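Local structure of dephospho-CoA kinase (Mycobacterium paratuberculosis, 6N39) at residues D268-L279 / R337-W348; R249-P259 / A354-T362. The protein probably phosphorylates the 3'-hydroxyl group of dephospho-CoA with ATP, the last step of coenzyme A biosynthesis, and carries a C-terminal UPF0157 (GrpB) domain involved in its folding. All blocks are in the same frame, centred on the assembly; numbering follows the deposited sequence.

Contact 1. Residues D268-L279 / R337-W348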
loop_
_atom_site.group_PDB
_atom_site.type_symbol
_atom_site.label_atom_id
_atom_site.label_comp_id
_atom_site.label_asym_id
_atom_site.label_seq_id
_atom_site.Cartn_x
_atom_site.Cartn_y
_atom_site.Cartn_z
ATOM N N ASP A 268 -12.916 -12.491 2.060
ATOM C CA ASP A 268 -12.415 -11.110 1.948
ATOM C C ASP A 268 -10.904 -11.065 2.208
ATOM O O ASP A 268 -10.401 -10.541 3.204
ATOM C CB ASP A 268 -13.176 -10.168 2.878
ATOM C CG ASP A 268 -12.966 -8.677 2.504
ATOM O OD1 ASP A 268 -11.976 -8.350 1.815
ATOM O OD2 ASP A 268 -13.788 -7.834 2.905
ATOM N N VAL A 269 -10.167 -11.611 1.257
ATOM C CA VAL A 269 -8.715 -11.523 1.257
ATOM C C VAL A 269 -8.281 -11.307 -0.186
ATOM O O VAL A 269 -8.786 -11.967 -1.101
ATOM C CB VAL A 269 -8.067 -12.779 1.880
ATOM C CG1 VAL A 269 -8.665 -14.030 1.291
ATOM C CG2 VAL A 269 -6.541 -12.753 1.710
ATOM N N ILE A 270 -7.396 -10.348 -0.405
ATOM C CA ILE A 270 -6.958 -10.010 -1.754
ATOM C C ILE A 270 -5.722 -10.833 -2.094
ATOM O O ILE A 270 -4.736 -10.816 -1.352
ATOM C CB ILE A 270 -6.678 -8.500 -1.870
ATOM C CG1 ILE A 270 -8.009 -7.735 -1.812
ATOM C CG2 ILE A 270 -5.912 -8.184 -3.161
ATOM C CD1 ILE A 270 -7.869 -6.228 -1.939
ATOM N N ASP A 271 -5.759 -11.557 -3.216
ATOM C CA ASP A 271 -4.590 -12.314 -3.665
ATOM C C ASP A 271 -3.849 -11.556 -4.752
ATOM O O ASP A 271 -4.465 -11.080 -5.716
ATOM C CB ASP A 271 -4.976 -13.698 -4.193
ATOM C CG ASP A 271 -5.506 -14.594 -3.100
ATOM O OD1 ASP A 271 -6.702 -14.480 -2.780
ATOM O OD2 ASP A 271 -4.714 -15.398 -2.571
ATOM N N ILE A 272 -2.522 -11.498 -4.608
ATOM C CA ILE A 272 -1.612 -10.874 -5.558
ATOM C C ILE A 272 -0.546 -11.891 -5.940
ATOM O O ILE A 272 -0.063 -12.630 -5.083
ATOM C CB ILE A 272 -0.916 -9.639 -4.950
ATOM C CG1 ILE A 272 -1.932 -8.653 -4.368
ATOM C CG2 ILE A 272 -0.013 -8.996 -6.008
ATOM C CD1 ILE A 272 -2.880 -8.040 -5.433
ATOM N N GLN A 273 -0.140 -11.911 -7.207
ATOM C CA GLN A 273 1.016 -12.706 -7.605
ATOM C C GLN A 273 2.132 -11.785 -8.081
ATOM O O GLN A 273 1.920 -10.959 -8.974
ATOM C CB GLN A 273 0.655 -13.705 -8.712
ATOM C CG GLN A 273 1.867 -14.522 -9.163
ATOM C CD GLN A 273 1.516 -15.579 -10.180
ATOM O OE1 GLN A 273 1.364 -16.756 -9.835
ATOM N NE2 GLN A 273 1.385 -15.171 -11.455
ATOM N N ILE A 274 3.315 -11.939 -7.493
ATOM C CA ILE A 274 4.551 -11.379 -8.027
ATOM C C ILE A 274 5.248 -12.472 -8.826
ATOM O O ILE A 274 5.569 -13.544 -8.278
ATOM C CB ILE A 274 5.466 -10.871 -6.901
ATOM C CG1 ILE A 274 4.748 -9.824 -6.030
ATOM C CG2 ILE A 274 6.761 -10.319 -7.489
ATOM C CD1 ILE A 274 5.573 -9.417 -4.793
ATOM N N THR A 275 5.487 -12.211 -10.115
ATOM C CA THR A 275 6.249 -13.117 -10.958
ATOM C C THR A 275 7.725 -12.737 -10.894
ATOM O O THR A 275 8.072 -11.575 -11.124
ATOM C CB THR A 275 5.745 -13.064 -12.410
ATOM O OG1 THR A 275 4.400 -13.557 -12.476
ATOM C CG2 THR A 275 6.607 -13.924 -13.302
ATOM N N VAL A 276 8.585 -13.706 -10.566
ATOM C CA VAL A 276 10.026 -13.475 -10.472
ATOM C C VAL A 276 10.726 -14.407 -11.447
ATOM O O VAL A 276 10.112 -15.285 -12.052
ATOM C CB VAL A 276 10.578 -13.676 -9.041
ATOM C CG1 VAL A 276 9.925 -12.679 -8.075
ATOM C CG2 VAL A 276 10.331 -15.128 -8.561
ATOM N N GLU A 277 12.039 -14.219 -11.587
ATOM C CA GLU A 277 12.755 -15.036 -12.556
ATOM C C GLU A 277 13.291 -16.338 -11.969
ATOM O O GLU A 277 13.633 -17.237 -12.743
ATOM C CB GLU A 277 13.894 -14.235 -13.189
ATOM C CG GLU A 277 15.202 -14.296 -12.463
ATOM C CD GLU A 277 16.284 -13.485 -13.159
ATOM O OE1 GLU A 277 17.205 -13.004 -12.461
ATOM O OE2 GLU A 277 16.207 -13.325 -14.400
ATOM N N SER A 278 13.337 -16.476 -10.641
ATOM C CA SER A 278 13.894 -17.656 -9.980
ATOM C C SER A 278 13.475 -17.638 -8.513
ATOM O O SER A 278 13.049 -16.608 -7.986
ATOM C CB SER A 278 15.422 -17.674 -10.067
ATOM O OG SER A 278 15.909 -16.645 -9.213
ATOM N N LEU A 279 13.651 -18.778 -7.838
ATOM C CA LEU A 279 13.379 -18.801 -6.402
ATOM C C LEU A 279 14.441 -18.031 -5.612
ATOM O O LEU A 279 14.135 -17.487 -4.547
ATOM C CB LEU A 279 13.266 -20.246 -5.899
ATOM C CG LEU A 279 12.050 -21.075 -6.360
ATOM C CD1 LEU A 279 12.168 -22.522 -5.938
ATOM C CD2 LEU A 279 10.754 -20.479 -5.826
ATOM N N ARG A 337 -6.655 -5.018 6.031
ATOM C CA ARG A 337 -6.624 -5.412 4.619
ATOM C C ARG A 337 -5.871 -6.729 4.455
ATOM O O ARG A 337 -4.753 -6.773 3.914
ATOM C CB ARG A 337 -5.987 -4.305 3.772
ATOM C CG ARG A 337 -5.956 -4.572 2.239
ATOM C CD ARG A 337 -7.334 -4.920 1.659
ATOM N NE ARG A 337 -7.676 -6.335 1.870
ATOM C CZ ARG A 337 -8.919 -6.801 1.858
ATOM N NH1 ARG A 337 -9.945 -5.968 1.642
ATOM N NH2 ARG A 337 -9.148 -8.087 2.088
ATOM N N PRO A 338 -6.462 -7.838 4.898
ATOM C CA PRO A 338 -5.848 -9.144 4.635
ATOM C C PRO A 338 -5.541 -9.322 3.155
ATOM O O PRO A 338 -6.366 -9.022 2.284
ATOM C CB PRO A 338 -6.903 -10.138 5.129
ATOM C CG PRO A 338 -7.665 -9.373 6.198
ATOM C CD PRO A 338 -7.720 -7.956 5.660
ATOM N N THR A 339 -4.333 -9.822 2.884
ATOM C CA THR A 339 -3.749 -9.906 1.551
ATOM C C THR A 339 -2.795 -11.094 1.518
ATOM O O THR A 339 -1.944 -11.213 2.402
ATOM C CB THR A 339 -2.944 -8.633 1.210
ATOM O OG1 THR A 339 -3.697 -7.454 1.504
ATOM C CG2 THR A 339 -2.509 -8.619 -0.246
ATOM N N ASN A 340 -2.907 -11.939 0.500
ATOM C CA ASN A 340 -1.910 -12.966 0.217
ATOM C C ASN A 340 -1.041 -12.523 -0.950
ATOM O O ASN A 340 -1.553 -12.040 -1.958
ATOM C CB ASN A 340 -2.569 -14.306 -0.143
ATOM C CG ASN A 340 -3.337 -14.896 0.985
ATOM O OD1 ASN A 340 -2.944 -14.781 2.144
ATOM N ND2 ASN A 340 -4.446 -15.556 0.662
ATOM N N VAL A 341 0.272 -12.696 -0.824
ATOM C CA VAL A 341 1.203 -12.312 -1.882
ATOM C C VAL A 341 1.979 -13.562 -2.277
ATOM O O VAL A 341 2.932 -13.957 -1.597
ATOM C CB VAL A 341 2.146 -11.181 -1.449
ATOM C CG1 VAL A 341 3.121 -10.820 -2.571
ATOM C CG2 VAL A 341 1.350 -9.939 -1.055
ATOM N N HIS A 342 1.579 -14.187 -3.379
ATOM C CA HIS A 342 2.245 -15.377 -3.895
ATOM C C HIS A 342 3.411 -14.949 -4.778
ATOM O O HIS A 342 3.249 -14.089 -5.643
ATOM C CB HIS A 342 1.264 -16.237 -4.707
ATOM C CG HIS A 342 -0.029 -16.528 -4.002
ATOM N ND1 HIS A 342 -0.235 -17.677 -3.271
ATOM C CD2 HIS A 342 -1.188 -15.830 -3.935
ATOM C CE1 HIS A 342 -1.459 -17.668 -2.767
ATOM N NE2 HIS A 342 -2.058 -16.557 -3.153
ATOM N N ILE A 343 4.569 -15.564 -4.594
ATOM C CA ILE A 343 5.748 -15.263 -5.403
ATOM C C ILE A 343 6.073 -16.522 -6.191
ATOM O O ILE A 343 6.457 -17.545 -5.601
ATOM C CB ILE A 343 6.939 -14.834 -4.543
ATOM C CG1 ILE A 343 6.509 -13.757 -3.533
ATOM C CG2 ILE A 343 8.088 -14.339 -5.429
ATOM C CD1 ILE A 343 7.650 -13.253 -2.693
ATOM N N ARG A 344 5.921 -16.439 -7.515
ATOM C CA ARG A 344 6.018 -17.598 -8.391
ATOM C C ARG A 344 6.943 -17.288 -9.561
ATOM O O ARG A 344 7.102 -16.126 -9.961
ATOM C CB ARG A 344 4.621 -18.026 -8.901
ATOM C CG ARG A 344 3.634 -18.434 -7.761
ATOM C CD ARG A 344 2.543 -19.372 -8.331
ATOM N NE ARG A 344 1.603 -19.846 -7.318
ATOM C CZ ARG A 344 0.515 -19.189 -6.934
ATOM N NH1 ARG A 344 0.228 -18.004 -7.473
ATOM N NH2 ARG A 344 -0.288 -19.719 -6.005
ATOM N N VAL A 345 7.555 -18.344 -10.102
ATOM C CA VAL A 345 8.598 -18.216 -11.115
ATOM C C VAL A 345 7.966 -18.154 -12.504
ATOM O O VAL A 345 7.129 -18.992 -12.856
ATOM C CB VAL A 345 9.599 -19.382 -11.018
ATOM C CG1 VAL A 345 10.640 -19.305 -12.156
ATOM C CG2 VAL A 345 10.306 -19.383 -9.640
ATOM N N ASP A 346 8.404 -17.178 -13.296
ATOM C CA ASP A 346 8.030 -16.949 -14.693
ATOM C C ASP A 346 7.949 -18.237 -15.510
ATOM O O ASP A 346 8.961 -18.902 -15.737
ATOM C CB ASP A 346 9.082 -16.014 -15.316
ATOM C CG ASP A 346 8.681 -15.502 -16.716
ATOM O OD1 ASP A 346 7.470 -15.419 -16.997
ATOM O OD2 ASP A 346 9.589 -15.199 -17.525
ATOM N N GLY A 347 6.748 -18.577 -15.986
ATOM C CA GLY A 347 6.545 -19.728 -16.837
ATOM C C GLY A 347 6.213 -21.029 -16.114
ATOM O O GLY A 347 5.694 -21.954 -16.743
ATOM N N TRP A 348 6.498 -21.136 -14.820
ATOM C CA TRP A 348 6.170 -22.365 -14.101
ATOM C C TRP A 348 4.652 -22.547 -14.010
ATOM O O TRP A 348 3.900 -21.570 -14.052
ATOM C CB TRP A 348 6.776 -22.346 -12.703
ATOM C CG TRP A 348 8.282 -22.516 -12.691
ATOM C CD1 TRP A 348 9.149 -22.419 -13.761
ATOM C CD2 TRP A 348 9.091 -22.759 -11.538
ATOM N NE1 TRP A 348 10.447 -22.612 -13.333
ATOM C CE2 TRP A 348 10.438 -22.816 -11.974
ATOM C CE3 TRP A 348 8.807 -22.937 -10.175
ATOM C CZ2 TRP A 348 11.499 -23.064 -11.094
ATOM C CZ3 TRP A 348 9.869 -23.170 -9.293
ATOM C CH2 TRP A 348 11.199 -23.232 -9.762
HETATM O O HOH W 1 -12.946 -5.026 1.524
#
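Asp271 OD2 takes two side-chain donors from the neighbouring parallel strand. His342 NE2 comes in at 3.0 Å to its anti lone pair, ring and carboxylate nearly coplanar, while Asn340 ND2 reaches the same oxygen from above that plane at 3.2 Å. His342 ND1 is hydrogen-bonded to Lys327 NZ. Next on this face, Gln273 OE1 accepts Arg344 NH1 at 2.9 Å; with CG anti to the backbone N (chi1 179°) and the chain straight beyond it, the glutamine lies across the arginine. Gln273 NE2 goes to Gln351 O, and Arg344 NE to Asp303. Regular parallel backbone bonds join strands 270-276 and 339-345, the two central strands of the mixed sheet of the UPF0157 (GrpB) domain. Where they begin, Arg337 bends back: in a salt bridge, NH1 and NH2 both grip Asp268 OD1 end-on, NH2 at 2.9 Å, while NE and NH2 hold Pro338 O, which also accepts Ile270 N. Ile270 CG1 covers one guanidinium face, and Gln231 and Trp228 bond to Arg337 NH1 and Asp268 OD1. The other face is largely hydrocarbon, Ile274 CD1 3.6 Å from Val341 CG1. With both ring nitrogens engaged, the His342 ring rotation is fixed, and Asp271 probably favours a protonated NE2.

Contact 2. Residues R249-P259 / A354-T362. With ACT (acetate ion), chain C.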
loop_
_atom_site.group_PDB
_atom_site.type_symbol
_atom_site.label_atom_id
_atom_site.label_comp_id
_atom_site.label_asym_id
_atom_site.label_seq_id
_atom_site.Cartn_x
_atom_site.Cartn_y
_atom_site.Cartn_z
ATOM N N ARG A 249 6.412 -9.007 -13.252
ATOM C CA ARG A 249 5.057 -8.475 -13.349
ATOM C C ARG A 249 4.374 -8.746 -12.022
ATOM O O ARG A 249 4.805 -9.607 -11.245
ATOM C CB ARG A 249 4.264 -9.083 -14.523
ATOM C CG ARG A 249 4.145 -10.603 -14.509
ATOM C CD ARG A 249 3.402 -11.139 -15.768
ATOM N NE ARG A 249 1.981 -10.809 -15.711
ATOM C CZ ARG A 249 1.112 -11.007 -16.697
ATOM N NH1 ARG A 249 1.495 -11.575 -17.838
ATOM N NH2 ARG A 249 -0.154 -10.648 -16.530
ATOM N N VAL A 250 3.331 -7.971 -11.742
ATOM C CA VAL A 250 2.589 -8.085 -10.488
ATOM C C VAL A 250 1.113 -8.010 -10.838
ATOM O O VAL A 250 0.707 -7.122 -11.589
ATOM C CB VAL A 250 2.968 -6.973 -9.490
ATOM C CG1 VAL A 250 2.225 -7.149 -8.151
ATOM C CG2 VAL A 250 4.481 -6.942 -9.275
ATOM N N ASP A 251 0.314 -8.949 -10.328
ATOM C CA ASP A 251 -1.051 -9.091 -10.835
ATOM C C ASP A 251 -2.029 -9.396 -9.711
ATOM O O ASP A 251 -1.741 -10.202 -8.825
ATOM C CB ASP A 251 -1.155 -10.211 -11.878
ATOM C CG ASP A 251 -0.299 -9.955 -13.107
ATOM O OD1 ASP A 251 -0.818 -9.360 -14.078
ATOM O OD2 ASP A 251 0.892 -10.355 -13.106
ATOM N N HIS A 252 -3.206 -8.785 -9.790
ATOM C CA HIS A 252 -4.336 -9.119 -8.930
ATOM C C HIS A 252 -4.953 -10.422 -9.435
ATOM O O HIS A 252 -5.329 -10.514 -10.604
ATOM C CB HIS A 252 -5.333 -7.958 -8.977
ATOM C CG HIS A 252 -6.522 -8.101 -8.070
ATOM N ND1 HIS A 252 -7.667 -7.350 -8.243
ATOM C CD2 HIS A 252 -6.753 -8.889 -6.994
ATOM C CE1 HIS A 252 -8.546 -7.663 -7.307
ATOM N NE2 HIS A 252 -8.019 -8.595 -6.537
ATOM N N VAL A 253 -5.019 -11.448 -8.588
ATOM C CA VAL A 253 -5.506 -12.756 -9.007
ATOM C C VAL A 253 -6.563 -13.239 -8.017
ATOM O O VAL A 253 -6.873 -12.572 -7.032
ATOM C CB VAL A 253 -4.362 -13.782 -9.135
ATOM C CG1 VAL A 253 -3.357 -13.322 -10.202
ATOM C CG2 VAL A 253 -3.655 -13.950 -7.777
ATOM N N GLY A 254 -7.100 -14.425 -8.279
ATOM C CA GLY A 254 -8.027 -15.025 -7.345
ATOM C C GLY A 254 -9.422 -14.436 -7.442
ATOM O O GLY A 254 -9.754 -13.653 -8.342
ATOM N N SER A 255 -10.257 -14.822 -6.471
ATOM C CA SER A 255 -11.686 -14.510 -6.549
ATOM C C SER A 255 -11.972 -13.016 -6.472
ATOM O O SER A 255 -12.954 -12.553 -7.068
ATOM C CB SER A 255 -12.456 -15.218 -5.435
ATOM O OG SER A 255 -12.759 -16.550 -5.789
ATOM N N THR A 256 -11.163 -12.245 -5.729
ATOM C CA THR A 256 -11.444 -10.813 -5.663
ATOM C C THR A 256 -11.071 -10.086 -6.945
ATOM O O THR A 256 -11.438 -8.920 -7.086
ATOM C CB THR A 256 -10.742 -10.123 -4.471
ATOM O OG1 THR A 256 -9.327 -10.136 -4.645
ATOM C CG2 THR A 256 -11.103 -10.791 -3.134
ATOM N N ALA A 257 -10.396 -10.747 -7.893
ATOM C CA ALA A 257 -10.059 -10.132 -9.175
ATOM C C ALA A 257 -11.121 -10.335 -10.251
ATOM O O ALA A 257 -10.989 -9.775 -11.343
ATOM C CB ALA A 257 -8.720 -10.671 -9.694
ATOM N N LEU A 258 -12.160 -11.115 -9.988
ATOM C CA LEU A 258 -13.205 -11.291 -10.988
ATOM C C LEU A 258 -14.062 -10.030 -11.103
ATOM O O LEU A 258 -14.197 -9.275 -10.137
ATOM C CB LEU A 258 -14.085 -12.481 -10.633
ATOM C CG LEU A 258 -13.323 -13.804 -10.511
ATOM C CD1 LEU A 258 -14.260 -14.928 -10.103
ATOM C CD2 LEU A 258 -12.622 -14.131 -11.823
ATOM N N PRO A 259 -14.639 -9.772 -12.281
ATOM C CA PRO A 259 -15.575 -8.650 -12.416
ATOM C C PRO A 259 -16.690 -8.735 -11.385
ATOM O O PRO A 259 -17.246 -9.809 -11.130
ATOM C CB PRO A 259 -16.120 -8.807 -13.842
ATOM C CG PRO A 259 -15.046 -9.513 -14.572
ATOM C CD PRO A 259 -14.400 -10.445 -13.569
ATOM N N ALA A 354 -2.326 -19.158 -12.026
ATOM C CA ALA A 354 -2.927 -18.058 -11.263
ATOM C C ALA A 354 -3.508 -16.982 -12.185
ATOM O O ALA A 354 -4.562 -16.394 -11.889
ATOM C CB ALA A 354 -1.895 -17.447 -10.302
ATOM N N LEU A 355 -2.838 -16.709 -13.308
ATOM C CA LEU A 355 -3.342 -15.737 -14.282
ATOM C C LEU A 355 -4.490 -16.324 -15.114
ATOM O O LEU A 355 -5.530 -15.662 -15.363
ATOM C CB LEU A 355 -2.179 -15.293 -15.183
ATOM C CG LEU A 355 -0.956 -14.658 -14.486
ATOM C CD1 LEU A 355 0.174 -14.398 -15.458
ATOM C CD2 LEU A 355 -1.319 -13.336 -13.784
ATOM N N LEU A 356 -4.316 -17.587 -15.525
ATOM C CA LEU A 356 -5.320 -18.241 -16.358
ATOM C C LEU A 356 -6.657 -18.348 -15.629
ATOM O O LEU A 356 -7.711 -18.187 -16.241
ATOM C CB LEU A 356 -4.828 -19.631 -16.774
ATOM C CG LEU A 356 -5.855 -20.550 -17.453
ATOM C CD1 LEU A 356 -6.405 -19.913 -18.737
ATOM C CD2 LEU A 356 -5.282 -21.962 -17.771
ATOM N N PHE A 357 -6.628 -18.674 -14.338
ATOM C CA PHE A 357 -7.855 -18.921 -13.577
ATOM C C PHE A 357 -8.768 -17.707 -13.615
ATOM O O PHE A 357 -9.981 -17.831 -13.853
ATOM C CB PHE A 357 -7.457 -19.298 -12.139
ATOM C CG PHE A 357 -8.589 -19.770 -11.256
ATOM C CD1 PHE A 357 -9.166 -21.014 -11.431
ATOM C CD2 PHE A 357 -9.024 -18.980 -10.206
ATOM C CE1 PHE A 357 -10.186 -21.450 -10.595
ATOM C CE2 PHE A 357 -10.024 -19.413 -9.359
ATOM C CZ PHE A 357 -10.609 -20.651 -9.558
ATOM N N VAL A 358 -8.186 -16.514 -13.446
ATOM C CA VAL A 358 -8.966 -15.280 -13.550
ATOM C C VAL A 358 -9.558 -15.128 -14.944
ATOM O O VAL A 358 -10.759 -14.844 -15.097
ATOM C CB VAL A 358 -8.103 -14.060 -13.184
ATOM C CG1 VAL A 358 -8.905 -12.784 -13.386
ATOM C CG2 VAL A 358 -7.622 -14.175 -11.750
ATOM N N ASP A 359 -8.727 -15.269 -15.990
ATOM C CA ASP A 359 -9.271 -15.034 -17.337
ATOM C C ASP A 359 -10.352 -16.061 -17.694
ATOM O O ASP A 359 -11.392 -15.725 -18.292
ATOM C CB ASP A 359 -8.150 -15.055 -18.373
ATOM C CG ASP A 359 -7.314 -13.793 -18.337
ATOM O OD1 ASP A 359 -7.844 -12.774 -17.870
ATOM O OD2 ASP A 359 -6.143 -13.812 -18.763
ATOM N N TRP A 360 -10.121 -17.315 -17.314
ATOM C CA TRP A 360 -11.060 -18.393 -17.586
ATOM C C TRP A 360 -12.398 -18.128 -16.909
ATOM O O TRP A 360 -13.439 -18.099 -17.569
ATOM C CB TRP A 360 -10.442 -19.719 -17.124
ATOM C CG TRP A 360 -11.367 -20.894 -17.181
ATOM C CD1 TRP A 360 -12.016 -21.378 -18.282
ATOM C CD2 TRP A 360 -11.741 -21.740 -16.089
ATOM N NE1 TRP A 360 -12.777 -22.471 -17.938
ATOM C CE2 TRP A 360 -12.621 -22.717 -16.601
ATOM C CE3 TRP A 360 -11.415 -21.769 -14.727
ATOM C CZ2 TRP A 360 -13.187 -23.709 -15.801
ATOM C CZ3 TRP A 360 -11.978 -22.759 -13.930
ATOM C CH2 TRP A 360 -12.855 -23.715 -14.474
ATOM N N LEU A 361 -12.388 -17.890 -15.593
ATOM C CA LEU A 361 -13.646 -17.637 -14.897
ATOM C C LEU A 361 -14.317 -16.360 -15.392
ATOM O O LEU A 361 -15.552 -16.287 -15.435
ATOM C CB LEU A 361 -13.413 -17.577 -13.385
ATOM C CG LEU A 361 -13.170 -18.932 -12.690
ATOM C CD1 LEU A 361 -13.135 -18.777 -11.176
ATOM C CD2 LEU A 361 -14.215 -19.960 -13.101
ATOM N N THR A 362 -13.535 -15.351 -15.789
ATOM C CA THR A 362 -14.146 -14.158 -16.366
ATOM C C THR A 362 -14.909 -14.494 -17.639
ATOM O O THR A 362 -15.985 -13.944 -17.885
ATOM C CB THR A 362 -13.088 -13.083 -16.636
ATOM O OG1 THR A 362 -12.482 -12.694 -15.394
ATOM C CG2 THR A 362 -13.735 -11.854 -17.280
HETATM C C ACT C . -9.379 -17.904 -5.333
HETATM O O ACT C . -10.586 -18.079 -5.669
HETATM O OXT ACT C . -8.862 -16.888 -4.800
HETATM C CH3 ACT C . -8.384 -19.117 -5.590
HETATM O O HOH W 2 -6.283 -16.712 -9.813
#
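Leu355 CD1 sits over the centre of one face of the Arg249 guanidinium, 3.7 Å from CZ, and the Asp251 carboxylate lies at its edge. Arg249 binds it side-on, NE to OD2, and NH2 to OD1 at 2.8 Å and nearly straight (174°); NH1 pairs with the C-terminal carboxylate of Pro415. Ala257 CB covers one face of the His252 ring, with Thr256 OG1 at its edge, bound by NE2. On Phe357, Leu361 CD1 covers one face toward the rim and an acetate oxygen approaches the edge. Here helix 349-363 lies across strand 249-253, the edge strand of the mixed sheet in the UPF0157 (GrpB) domain, the axes of the two short segments 47° apart. Leu355 CD2 turns to Asp251 CG and Val253 CG1. Val358 CG1 is anti to the backbone N (chi1 176°), which leaves CG2 directed at Val253 CA and, 3.5 Å away, Gly254 N. Leu258 CD2 touches both Val358 O and Leu361 CB. The acetate, probably from the crystallisation liquor, is bound by Ser255 N, Ser255 OG and Tyr371 OH; Ser255 OG also bonds Lys375 NZ. No direct hydrogen bond joins the segments; a water accepts from Gly254 N at 2.9 Å and donates to Ala354 O at 2.7 Å.

In the fold
Both contacts belong to the C-terminal UPF0157 domain, away from the predicted ATP-binding loop, with centres 12 Å apart. Along the chain the order is 249-259, 268-279, 337-348, 354-362, so contact 1 falls between the halves of contact 2. They share the mixed sheet: strand 270-276 pairs in parallel with 339-345 on one flank and antiparallel with edge strand 249-253 on the other, through bonds such as Gln273 N to Asp251 O. Helix 349-363 directly follows strand 339-345, bringing Ala354 against Gln273. Contact 1 builds the sheet interior and contact 2 lays a helix over the face that carries Asp251, Val253 and Gln273, at the edge strand, within a domain involved in folding of the full-length enzyme.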